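Local coordinates for zinc chaperone AztD (Citrobacter koseri, PDB 6CMK), which acts as a periplasmic zinc chaperone, binding zinc ions on a beta-propeller and handing one of them directly to the solute-binding protein AztC, at residues B[80-84]-B[123-127]; B[141-147]-B[158-164]; B[268-272]-B[283-287]; B[310-314]-B[324-328]. Numbering follows the deposited sequence.

Contact 1. Residues B[80-84]-B[123-127]; sequences FAIQG and KPGHF
80-83 is the end of strand 78-83 and 124-127 the start of strand 124-130, but G84 (phi/psi -58/-43), K123 (left-handed, 55/64) and G125 (-124/-118) depart from the usual strand angles. The strand axes approach to 6.7 Å at 144°, so the strands face each other across a packing layer and are not paired edge to edge. The chains draw nearest where the CA atoms of G84 and K123 lie 4.6 Å apart.

Apolar packing does most of the work. F80 (chi1 m) and F127 (chi1 t) meet obliquely, with ring centroids 4.7 Å apart, planes at 32°, and F80 CD1 3.4 Å from F127 CZ. A CH-pi contact puts F80 CB 4.2 Å from the F127 centroid, over the ring face. I82 (m, p) fills the middle: its CG2 is 3.9 Å from P124 CB and its CD1 3.9 Å from F127 CB.

The polar contacts between the segments lie at the G84 end. Water 1 links G84 O and K123 N, 2.8 Å from each, and K123 CA makes a CA-H...O contact of 3.5 Å to G84 O. Q83 NE2 bonds A81 O at 3.1 Å, while Q83 OE1 accepts from K65 N.

H126 points its CB away from 80-84. This is packing between neighbouring blades of a beta-propeller, and it carries H126, whose NE2 binds zinc with H169 and H216 in high-affinity site 1.

Contact 2. Residues B[141-147]-B[158-164]; sequences EDSAQIL and NITKVNV
Strands 143-147 and 160-163 pair antiparallel as the third and the fourth, outermost, strands of a four-stranded propeller blade, with axes 4.4 Å apart at 148°. S143-N163 and Q145-K161 are non-hydrogen-bonded pairs; A144-V162 and I146-T160 are hydrogen-bonded ones. A144 N to V162 O and V162 N to A144 O are both 2.9 Å, I146 N to T160 O and T160 N to I146 O both 2.8 Å, and V164 N continues the ladder to D142 O at 2.9 Å.

On the face carrying A144, I146, T160 and V162, I146 CD1 (chi1 m, chi2 p) packs on V162 CG2 at 3.6 Å. Q145 lies on the other face, its CB 3.8 Å from I159 CG2 and its NE2 bonded to T120 O in strand 113-120. L147 CB meets I159 CD1 at 3.7 Å. E141 OE2 accepts from K122 N. K161 extends fully (chi2 to chi4 all t), and water 2 joins its NZ, at 3.2 Å, to E141 OE1, at 2.8 Å.

Contact 3. Residues B[268-272]-B[283-287]; sequences MQYFI and VDPTE
This is the last rung of the pairing between the two middle strands of a four-stranded propeller blade, where strand 279-283 gives way to an Asx turn and a type I beta turn. F271 and V283 form the antiparallel hydrogen-bonded pair, CA atoms 5.0 Å apart: F271 N donates to V283 O at 2.9 Å and V283 N to F271 O at 2.8 Å. Just before it, Y270 CA sits 3.2 Å from V283 O.

The turn spans D284 to E287, closed by E287 N to D284 O at 3.3 Å. D284 (chi1 t) brings OD1 3.0 Å from T286 N, making the Asx turn. Water 4 donates to Q269 O at 2.5 Å and to D284 OD1 at 3.0 Å, bridging the segments where direct pairing has stopped. P285 folds back over the strand, its CG 3.8 Å from F271 CE2 (F271 chi1 m) and its CD 3.8 Å from Q269 O. F271 CB and V283 CB are 4.3 Å apart.

Outside the two segments, F271 and P285 pack on L235 and V283 on L233 of strand 232-237 in the preceding blade, whereas Y270 and I272 turn to strand 300-305 of the next one.

Contact 4. Residues B[310-314]-B[324-328]; sequences AKFAY and QIDVL
Q324 opens 324-328 opposite Y314, a non-hydrogen-bonded pair with CA atoms 4.9 Å apart. With chi1 and chi2 both t, its side chain reaches along F312, placing NE2 over one face of that ring and CD 3.7 Å from F312 CE1. Water 5 ties Q324 NE2, at 2.8 Å, to Y314 OH, at 2.6 Å; OE1 is held by S333 and Y314 OH also bonds D306. I325 makes the hydrogen-bonded pair with A313: I325 N to A313 O is 2.8 Å and A313 N to I325 O 3.0 Å. The axes of 312-314 and 324-326 pass 4.6 Å apart at 147°, within the beta hairpin 312-317 and 321-326, the middle strands of a four-stranded propeller blade. D326 pairs with F312 in a non-hydrogen-bonded site, and its OD1 accepts from K329 N. At V327 the backbone leaves the strand (phi/psi -68/-38), yet V327 N donates to K311 O at 3.0 Å, and its CG2 lies 4.3 Å from A313 CB.

Overall arrangement
The four contacts follow one another along the chain, each closing before the next opens, as the propeller is laid down blade after blade. Contacts 1 and 2 share the sheet of strands 124-130 to 160-163, with centres about 14 Å apart: contact 1 joins its innermost strand to the preceding blade, and contact 2 forms its outer edge. Contacts 3 and 4 lie in successive blades across the chain's centre from contact 1, their centres about 12 Å apart. They touch directly, with I272 CD1 3.6 Å from A313 CB. Contacts 2 and 4 are farthest apart, about 36 Å between centres. Contact 1 supplies H126 to zinc site 1; contacts 3 and 4 lie away from the zinc sites.

Contact 1. Residues B[80-84]-B[123-127]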
loop_
_atom_site.group_PDB
_atom_site.type_symbol
_atom_site.label_atom_id
_atom_site.label_comp_id
_atom_site.label_asym_id
_atom_site.label_seq_id
_atom_site.Cartn_x
_atom_site.Cartn_y
_atom_site.Cartn_z
ATOM N N PHE B 80 1.993 -14.559 -13.585
ATOM C CA PHE B 80 1.590 -14.923 -14.936
ATOM C C PHE B 80 2.806 -15.373 -15.730
ATOM O O PHE B 80 3.875 -14.765 -15.650
ATOM C CB PHE B 80 0.875 -13.757 -15.619
ATOM C CG PHE B 80 -0.474 -13.469 -15.017
ATOM C CD1 PHE B 80 -0.580 -12.721 -13.866
ATOM C CD2 PHE B 80 -1.625 -13.980 -15.583
ATOM C CE1 PHE B 80 -1.823 -12.467 -13.297
ATOM C CE2 PHE B 80 -2.867 -13.734 -15.019
ATOM C CZ PHE B 80 -2.959 -12.974 -13.873
ATOM N N ALA B 81 2.632 -16.465 -16.467
ATOM C CA ALA B 81 3.705 -17.110 -17.215
ATOM C C ALA B 81 3.336 -17.023 -18.693
ATOM O O ALA B 81 2.499 -17.791 -19.184
ATOM C CB ALA B 81 3.900 -18.551 -16.751
ATOM N N ILE B 82 3.947 -16.069 -19.385
ATOM C CA ILE B 82 3.636 -15.778 -20.776
ATOM C C ILE B 82 4.513 -16.672 -21.644
ATOM O O ILE B 82 5.748 -16.614 -21.562
ATOM C CB ILE B 82 3.861 -14.290 -21.096
ATOM C CG1 ILE B 82 2.833 -13.392 -20.394
ATOM C CG2 ILE B 82 3.743 -14.048 -22.599
ATOM C CD1 ILE B 82 3.035 -13.158 -18.900
ATOM N N GLN B 83 3.878 -17.486 -22.489
ATOM C CA GLN B 83 4.559 -18.481 -23.320
ATOM C C GLN B 83 4.332 -18.133 -24.791
ATOM O O GLN B 83 3.435 -18.663 -25.446
ATOM C CB GLN B 83 4.049 -19.867 -22.966
ATOM C CG GLN B 83 4.298 -20.231 -21.507
ATOM C CD GLN B 83 3.276 -21.197 -20.953
ATOM O OE1 GLN B 83 3.170 -22.327 -21.407
ATOM N NE2 GLN B 83 2.503 -20.743 -19.965
ATOM N N GLY B 84 5.175 -17.243 -25.311
ATOM C CA GLY B 84 4.941 -16.694 -26.638
ATOM C C GLY B 84 4.867 -17.755 -27.716
ATOM O O GLY B 84 3.990 -17.708 -28.582
ATOM N N LYS B 123 0.950 -15.742 -30.201
ATOM C CA LYS B 123 2.120 -14.975 -29.769
ATOM C C LYS B 123 1.816 -13.994 -28.637
ATOM O O LYS B 123 1.963 -12.774 -28.812
ATOM C CB LYS B 123 2.725 -14.220 -30.959
ATOM C CG LYS B 123 3.553 -15.107 -31.883
ATOM C CD LYS B 123 4.114 -14.335 -33.074
ATOM C CE LYS B 123 3.325 -14.606 -34.347
ATOM N NZ LYS B 123 3.414 -16.032 -34.778
ATOM N N PRO B 124 1.417 -14.467 -27.460
ATOM C CA PRO B 124 1.248 -13.536 -26.340
ATOM C C PRO B 124 2.534 -12.759 -26.111
ATOM O O PRO B 124 3.638 -13.305 -26.194
ATOM C CB PRO B 124 0.895 -14.446 -25.159
ATOM C CG PRO B 124 1.372 -15.790 -25.541
ATOM C CD PRO B 124 1.215 -15.864 -27.043
ATOM N N GLY B 125 2.377 -11.459 -25.887
ATOM C CA GLY B 125 3.499 -10.572 -25.690
ATOM C C GLY B 125 3.402 -9.835 -24.374
ATOM O O GLY B 125 3.363 -10.467 -23.319
ATOM N N HIS B 126 3.314 -8.506 -24.425
ATOM C CA HIS B 126 3.442 -7.701 -23.216
ATOM C C HIS B 126 2.254 -7.873 -22.283
ATOM O O HIS B 126 1.094 -7.883 -22.700
ATOM C CB HIS B 126 3.620 -6.230 -23.574
ATOM C CG HIS B 126 5.002 -5.902 -24.043
ATOM N ND1 HIS B 126 5.878 -5.139 -23.302
ATOM C CD2 HIS B 126 5.674 -6.265 -25.162
ATOM C CE1 HIS B 126 7.023 -5.032 -23.951
ATOM N NE2 HIS B 126 6.925 -5.706 -25.083
ATOM N N PHE B 127 2.571 -8.014 -21.006
ATOM C CA PHE B 127 1.603 -8.148 -19.930
ATOM C C PHE B 127 1.696 -6.901 -19.067
ATOM O O PHE B 127 2.799 -6.471 -18.716
ATOM C CB PHE B 127 1.907 -9.406 -19.110
ATOM C CG PHE B 127 1.128 -9.519 -17.835
ATOM C CD1 PHE B 127 1.559 -8.886 -16.678
ATOM C CD2 PHE B 127 -0.013 -10.306 -17.776
ATOM C CE1 PHE B 127 0.842 -9.008 -15.508
ATOM C CE2 PHE B 127 -0.723 -10.433 -16.596
ATOM C CZ PHE B 127 -0.294 -9.787 -15.466
HETATM O O HOH W 1 2.008 -18.378 -30.429
#

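Contact 2. Residues B[141-147]-B[158-164]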
loop_
_atom_site.group_PDB
_atom_site.type_symbol
_atom_site.label_atom_id
_atom_site.label_comp_id
_atom_site.label_asym_id
_atom_site.label_seq_id
_atom_site.Cartn_x
_atom_site.Cartn_y
_atom_site.Cartn_z
ATOM N N GLU B 141 -2.862 -11.476 -32.702
ATOM C CA GLU B 141 -4.304 -11.317 -32.659
ATOM C C GLU B 141 -4.639 -9.856 -32.914
ATOM O O GLU B 141 -3.802 -8.968 -32.746
ATOM C CB GLU B 141 -4.879 -11.769 -31.310
ATOM C CG GLU B 141 -4.579 -13.220 -30.930
ATOM C CD GLU B 141 -5.335 -14.229 -31.760
ATOM O OE1 GLU B 141 -6.406 -13.876 -32.301
ATOM O OE2 GLU B 141 -4.853 -15.376 -31.872
ATOM N N ASP B 142 -5.868 -9.613 -33.356
ATOM C CA ASP B 142 -6.332 -8.251 -33.566
ATOM C C ASP B 142 -6.996 -7.675 -32.324
ATOM O O ASP B 142 -7.604 -6.605 -32.409
ATOM C CB ASP B 142 -7.296 -8.193 -34.751
ATOM C CG ASP B 142 -8.603 -8.916 -34.482
ATOM O OD1 ASP B 142 -8.860 -9.314 -33.327
ATOM O OD2 ASP B 142 -9.384 -9.087 -35.443
ATOM N N SER B 143 -6.881 -8.363 -31.181
ATOM C CA SER B 143 -7.448 -7.924 -29.912
ATOM C C SER B 143 -6.476 -8.210 -28.776
ATOM O O SER B 143 -5.675 -9.150 -28.836
ATOM C CB SER B 143 -8.782 -8.631 -29.610
ATOM O OG SER B 143 -9.767 -8.302 -30.572
ATOM N N ALA B 144 -6.555 -7.382 -27.739
ATOM C CA ALA B 144 -5.938 -7.661 -26.451
ATOM C C ALA B 144 -7.004 -8.158 -25.485
ATOM O O ALA B 144 -8.196 -7.950 -25.694
ATOM C CB ALA B 144 -5.254 -6.412 -25.888
ATOM N N GLN B 145 -6.564 -8.827 -24.419
ATOM C CA GLN B 145 -7.483 -9.444 -23.469
ATOM C C GLN B 145 -7.373 -8.734 -22.130
ATOM O O GLN B 145 -6.284 -8.635 -21.565
ATOM C CB GLN B 145 -7.198 -10.933 -23.328
ATOM C CG GLN B 145 -7.446 -11.678 -24.628
ATOM C CD GLN B 145 -7.220 -13.170 -24.521
ATOM O OE1 GLN B 145 -7.297 -13.756 -23.442
ATOM N NE2 GLN B 145 -6.944 -13.793 -25.650
ATOM N N ILE B 146 -8.496 -8.218 -21.643
ATOM C CA ILE B 146 -8.548 -7.491 -20.379
ATOM C C ILE B 146 -9.358 -8.312 -19.384
ATOM O O ILE B 146 -10.415 -8.856 -19.719
ATOM C CB ILE B 146 -9.139 -6.076 -20.566
ATOM C CG1 ILE B 146 -8.107 -5.143 -21.213
ATOM C CG2 ILE B 146 -9.529 -5.452 -19.232
ATOM C CD1 ILE B 146 -7.903 -5.356 -22.691
ATOM N N LEU B 147 -8.862 -8.394 -18.154
ATOM C CA LEU B 147 -9.508 -9.183 -17.119
ATOM C C LEU B 147 -9.099 -8.613 -15.769
ATOM O O LEU B 147 -8.471 -7.555 -15.689
ATOM C CB LEU B 147 -9.152 -10.660 -17.251
ATOM C CG LEU B 147 -7.669 -11.014 -17.270
ATOM C CD1 LEU B 147 -7.522 -12.397 -16.704
ATOM C CD2 LEU B 147 -7.090 -10.952 -18.685
ATOM N N ASN B 158 -13.224 -14.160 -16.957
ATOM C CA ASN B 158 -14.170 -13.136 -17.398
ATOM C C ASN B 158 -13.382 -12.125 -18.232
ATOM O O ASN B 158 -12.849 -11.151 -17.698
ATOM C CB ASN B 158 -14.835 -12.482 -16.190
ATOM C CG ASN B 158 -15.452 -13.497 -15.244
ATOM O OD1 ASN B 158 -15.701 -14.642 -15.620
ATOM N ND2 ASN B 158 -15.702 -13.079 -14.011
ATOM N N ILE B 159 -13.322 -12.350 -19.539
ATOM C CA ILE B 159 -12.435 -11.630 -20.446
ATOM C C ILE B 159 -13.220 -10.592 -21.230
ATOM O O ILE B 159 -14.350 -10.845 -21.672
ATOM C CB ILE B 159 -11.745 -12.600 -21.429
ATOM C CG1 ILE B 159 -11.061 -13.740 -20.677
ATOM C CG2 ILE B 159 -10.750 -11.847 -22.320
ATOM C CD1 ILE B 159 -9.969 -13.296 -19.774
ATOM N N THR B 160 -12.589 -9.445 -21.463
ATOM C CA THR B 160 -13.028 -8.489 -22.469
ATOM C C THR B 160 -11.956 -8.408 -23.550
ATOM O O THR B 160 -10.791 -8.131 -23.258
ATOM C CB THR B 160 -13.296 -7.115 -21.858
ATOM O OG1 THR B 160 -14.349 -7.225 -20.890
ATOM C CG2 THR B 160 -13.722 -6.125 -22.934
ATOM N N LYS B 161 -12.345 -8.679 -24.789
ATOM C CA LYS B 161 -11.440 -8.522 -25.915
ATOM C C LYS B 161 -11.593 -7.122 -26.490
ATOM O O LYS B 161 -12.697 -6.702 -26.847
ATOM C CB LYS B 161 -11.702 -9.590 -26.983
ATOM C CG LYS B 161 -11.073 -10.927 -26.608
ATOM C CD LYS B 161 -11.155 -11.967 -27.710
ATOM C CE LYS B 161 -10.545 -13.284 -27.239
ATOM N NZ LYS B 161 -10.401 -14.290 -28.324
ATOM N N VAL B 162 -10.483 -6.401 -26.566
ATOM C CA VAL B 162 -10.469 -5.022 -27.033
ATOM C C VAL B 162 -9.719 -4.996 -28.354
ATOM O O VAL B 162 -8.554 -5.398 -28.422
ATOM C CB VAL B 162 -9.821 -4.086 -26.002
ATOM C CG1 VAL B 162 -9.674 -2.673 -26.575
ATOM C CG2 VAL B 162 -10.642 -4.082 -24.714
ATOM N N ASN B 163 -10.386 -4.529 -29.401
ATOM C CA ASN B 163 -9.773 -4.505 -30.721
ATOM C C ASN B 163 -8.626 -3.502 -30.762
ATOM O O ASN B 163 -8.739 -2.386 -30.250
ATOM C CB ASN B 163 -10.827 -4.150 -31.771
ATOM C CG ASN B 163 -10.296 -4.229 -33.185
ATOM O OD1 ASN B 163 -9.766 -3.255 -33.712
ATOM N ND2 ASN B 163 -10.445 -5.393 -33.811
ATOM N N VAL B 164 -7.519 -3.905 -31.383
ATOM C CA VAL B 164 -6.336 -3.064 -31.507
ATOM C C VAL B 164 -5.994 -2.800 -32.973
ATOM O O VAL B 164 -4.867 -2.428 -33.293
ATOM C CB VAL B 164 -5.145 -3.671 -30.738
ATOM C CG1 VAL B 164 -5.483 -3.749 -29.259
ATOM C CG2 VAL B 164 -4.802 -5.057 -31.258
HETATM O O HOH W 2 -8.054 -13.067 -30.122
HETATM O O HOH W 3 -13.265 -8.269 -18.236
#

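Contact 3. Residues B[268-272]-B[283-287]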
loop_
_atom_site.group_PDB
_atom_site.type_symbol
_atom_site.label_atom_id
_atom_site.label_comp_id
_atom_site.label_asym_id
_atom_site.label_seq_id
_atom_site.Cartn_x
_atom_site.Cartn_y
_atom_site.Cartn_z
ATOM N N MET B 268 9.124 5.038 -4.707
ATOM C CA MET B 268 9.403 6.382 -5.169
ATOM C C MET B 268 9.042 6.388 -6.647
ATOM O O MET B 268 9.193 5.364 -7.315
ATOM C CB MET B 268 10.890 6.686 -4.913
ATOM C CG MET B 268 11.447 8.013 -5.354
ATOM S SD MET B 268 13.121 8.131 -4.655
ATOM C CE MET B 268 14.108 7.286 -5.882
ATOM N N GLN B 269 8.528 7.512 -7.156
ATOM C CA GLN B 269 8.107 7.577 -8.558
ATOM C C GLN B 269 9.273 7.974 -9.451
ATOM O O GLN B 269 9.760 9.109 -9.386
ATOM C CB GLN B 269 6.943 8.543 -8.746
ATOM C CG GLN B 269 5.655 7.993 -8.197
ATOM C CD GLN B 269 4.459 8.833 -8.590
ATOM O OE1 GLN B 269 4.205 9.882 -8.005
ATOM N NE2 GLN B 269 3.740 8.388 -9.614
ATOM N N TYR B 270 9.700 7.041 -10.308
ATOM C CA TYR B 270 10.702 7.308 -11.330
ATOM C C TYR B 270 10.654 6.174 -12.339
ATOM O O TYR B 270 10.094 5.109 -12.078
ATOM C CB TYR B 270 12.119 7.428 -10.739
ATOM C CG TYR B 270 12.671 6.138 -10.169
ATOM C CD1 TYR B 270 12.474 5.793 -8.834
ATOM C CD2 TYR B 270 13.394 5.261 -10.964
ATOM C CE1 TYR B 270 12.990 4.614 -8.311
ATOM C CE2 TYR B 270 13.900 4.086 -10.455
ATOM C CZ TYR B 270 13.709 3.768 -9.133
ATOM O OH TYR B 270 14.212 2.597 -8.644
ATOM N N PHE B 271 11.295 6.404 -13.487
ATOM C CA PHE B 271 11.509 5.361 -14.468
ATOM C C PHE B 271 12.990 5.272 -14.782
ATOM O O PHE B 271 13.717 6.264 -14.710
ATOM C CB PHE B 271 10.701 5.625 -15.741
ATOM C CG PHE B 271 9.235 5.679 -15.496
ATOM C CD1 PHE B 271 8.518 4.513 -15.347
ATOM C CD2 PHE B 271 8.582 6.893 -15.370
ATOM C CE1 PHE B 271 7.166 4.548 -15.081
ATOM C CE2 PHE B 271 7.228 6.939 -15.112
ATOM C CZ PHE B 271 6.517 5.767 -14.966
ATOM N N ILE B 272 13.439 4.062 -15.095
ATOM C CA ILE B 272 14.755 3.851 -15.679
ATOM C C ILE B 272 14.546 3.217 -17.041
ATOM O O ILE B 272 13.777 2.257 -17.178
ATOM C CB ILE B 272 15.650 2.981 -14.787
ATOM C CG1 ILE B 272 15.894 3.682 -13.448
ATOM C CG2 ILE B 272 16.996 2.715 -15.483
ATOM C CD1 ILE B 272 16.658 2.841 -12.459
ATOM N N VAL B 283 14.443 8.917 -15.001
ATOM C CA VAL B 283 13.419 9.892 -15.351
ATOM C C VAL B 283 12.533 10.132 -14.142
ATOM O O VAL B 283 11.988 9.182 -13.573
ATOM C CB VAL B 283 12.564 9.432 -16.548
ATOM C CG1 VAL B 283 11.698 10.574 -17.035
ATOM C CG2 VAL B 283 13.463 8.928 -17.678
ATOM N N ASP B 284 12.367 11.406 -13.774
ATOM C CA ASP B 284 11.443 11.797 -12.713
ATOM C C ASP B 284 10.198 12.418 -13.336
ATOM O O ASP B 284 10.236 13.583 -13.755
ATOM C CB ASP B 284 12.118 12.783 -11.761
ATOM C CG ASP B 284 11.257 13.105 -10.551
ATOM O OD1 ASP B 284 10.038 12.813 -10.572
ATOM O OD2 ASP B 284 11.810 13.643 -9.572
ATOM N N PRO B 285 9.082 11.689 -13.431
ATOM C CA PRO B 285 7.908 12.225 -14.132
ATOM C C PRO B 285 7.168 13.296 -13.353
ATOM O O PRO B 285 6.253 13.919 -13.908
ATOM C CB PRO B 285 7.038 10.987 -14.324
ATOM C CG PRO B 285 7.330 10.168 -13.112
ATOM C CD PRO B 285 8.815 10.347 -12.879
ATOM N N THR B 286 7.522 13.513 -12.087
ATOM C CA THR B 286 6.886 14.537 -11.275
ATOM C C THR B 286 7.621 15.871 -11.316
ATOM O O THR B 286 7.093 16.859 -10.797
ATOM C CB THR B 286 6.778 14.058 -9.819
ATOM O OG1 THR B 286 8.072 14.085 -9.200
ATOM C CG2 THR B 286 6.214 12.631 -9.749
ATOM N N GLU B 287 8.808 15.933 -11.937
ATOM C CA GLU B 287 9.669 17.110 -11.883
ATOM C C GLU B 287 10.053 17.574 -13.284
ATOM O O GLU B 287 10.055 16.794 -14.242
ATOM C CB GLU B 287 10.962 16.840 -11.098
ATOM C CG GLU B 287 10.774 16.305 -9.684
ATOM C CD GLU B 287 9.880 17.169 -8.823
ATOM O OE1 GLU B 287 8.702 16.796 -8.642
ATOM O OE2 GLU B 287 10.352 18.213 -8.324
HETATM O O HOH W 4 9.481 11.190 -8.060
#

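Contact 4. Residues B[310-314]-B[324-328]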
loop_
_atom_site.group_PDB
_atom_site.type_symbol
_atom_site.label_atom_id
_atom_site.label_comp_id
_atom_site.label_asym_id
_atom_site.label_seq_id
_atom_site.Cartn_x
_atom_site.Cartn_y
_atom_site.Cartn_z
ATOM N N ALA B 310 13.744 2.067 -1.613
ATOM C CA ALA B 310 13.289 2.836 -2.765
ATOM C C ALA B 310 14.374 3.686 -3.411
ATOM O O ALA B 310 14.208 4.086 -4.565
ATOM C CB ALA B 310 12.134 3.754 -2.359
ATOM N N LYS B 311 15.453 4.012 -2.705
ATOM C CA LYS B 311 16.468 4.850 -3.321
ATOM C C LYS B 311 17.361 4.091 -4.301
ATOM O O LYS B 311 18.208 4.722 -4.936
ATOM C CB LYS B 311 17.338 5.504 -2.248
ATOM C CG LYS B 311 18.153 4.543 -1.409
ATOM C CD LYS B 311 19.275 5.248 -0.662
ATOM C CE LYS B 311 18.779 6.385 0.215
ATOM N NZ LYS B 311 19.654 7.579 0.092
ATOM N N PHE B 312 17.196 2.778 -4.446
ATOM C CA PHE B 312 18.137 1.967 -5.207
ATOM C C PHE B 312 17.450 1.202 -6.332
ATOM O O PHE B 312 16.277 0.823 -6.234
ATOM C CB PHE B 312 18.864 0.978 -4.295
ATOM C CG PHE B 312 19.831 1.637 -3.354
ATOM C CD1 PHE B 312 20.915 2.335 -3.848
ATOM C CD2 PHE B 312 19.652 1.569 -1.984
ATOM C CE1 PHE B 312 21.808 2.955 -3.000
ATOM C CE2 PHE B 312 20.543 2.187 -1.125
ATOM C CZ PHE B 312 21.622 2.881 -1.635
ATOM N N ALA B 313 18.215 0.978 -7.404
ATOM C CA ALA B 313 17.884 0.014 -8.445
ATOM C C ALA B 313 19.159 -0.750 -8.774
ATOM O O ALA B 313 20.244 -0.402 -8.315
ATOM C CB ALA B 313 17.324 0.682 -9.704
ATOM N N TYR B 314 19.029 -1.808 -9.560
ATOM C CA TYR B 314 20.181 -2.634 -9.907
ATOM C C TYR B 314 20.238 -2.881 -11.405
ATOM O O TYR B 314 19.215 -3.111 -12.042
ATOM C CB TYR B 314 20.141 -3.982 -9.171
ATOM C CG TYR B 314 19.943 -3.770 -7.708
ATOM C CD1 TYR B 314 20.942 -3.191 -6.940
ATOM C CD2 TYR B 314 18.738 -4.072 -7.107
ATOM C CE1 TYR B 314 20.739 -2.944 -5.605
ATOM C CE2 TYR B 314 18.528 -3.831 -5.779
ATOM C CZ TYR B 314 19.531 -3.277 -5.033
ATOM O OH TYR B 314 19.309 -3.028 -3.698
ATOM N N GLN B 324 24.935 -1.324 -8.390
ATOM C CA GLN B 324 23.954 -0.628 -7.567
ATOM C C GLN B 324 23.768 0.787 -8.101
ATOM O O GLN B 324 24.741 1.540 -8.230
ATOM C CB GLN B 324 24.432 -0.608 -6.116
ATOM C CG GLN B 324 23.475 0.046 -5.147
ATOM C CD GLN B 324 24.090 0.187 -3.767
ATOM O OE1 GLN B 324 25.119 0.844 -3.594
ATOM N NE2 GLN B 324 23.472 -0.445 -2.783
ATOM N N ILE B 325 22.529 1.146 -8.425
ATOM C CA ILE B 325 22.190 2.492 -8.872
ATOM C C ILE B 325 21.606 3.265 -7.700
ATOM O O ILE B 325 20.551 2.897 -7.169
ATOM C CB ILE B 325 21.182 2.476 -10.029
ATOM C CG1 ILE B 325 21.688 1.611 -11.179
ATOM C CG2 ILE B 325 20.893 3.903 -10.481
ATOM C CD1 ILE B 325 23.042 2.030 -11.708
ATOM N N ASP B 326 22.264 4.363 -7.339
ATOM C CA ASP B 326 21.716 5.338 -6.393
ATOM C C ASP B 326 20.896 6.320 -7.215
ATOM O O ASP B 326 21.445 7.186 -7.903
ATOM C CB ASP B 326 22.832 6.026 -5.619
ATOM C CG ASP B 326 22.315 7.028 -4.603
ATOM O OD1 ASP B 326 21.196 7.558 -4.776
ATOM O OD2 ASP B 326 23.041 7.286 -3.621
ATOM N N VAL B 327 19.574 6.163 -7.157
ATOM C CA VAL B 327 18.683 6.878 -8.063
ATOM C C VAL B 327 18.684 8.373 -7.768
ATOM O O VAL B 327 18.633 9.201 -8.685
ATOM C CB VAL B 327 17.268 6.273 -7.983
ATOM C CG1 VAL B 327 16.300 7.027 -8.862
ATOM C CG2 VAL B 327 17.313 4.809 -8.403
ATOM N N LEU B 328 18.742 8.748 -6.493
ATOM C CA LEU B 328 18.730 10.170 -6.153
ATOM C C LEU B 328 20.048 10.854 -6.498
ATOM O O LEU B 328 20.046 12.022 -6.900
ATOM C CB LEU B 328 18.383 10.337 -4.674
ATOM C CG LEU B 328 16.946 9.846 -4.431
ATOM C CD1 LEU B 328 16.610 9.714 -2.955
ATOM C CD2 LEU B 328 15.939 10.770 -5.114
HETATM O O HOH W 5 21.275 -2.055 -2.236
#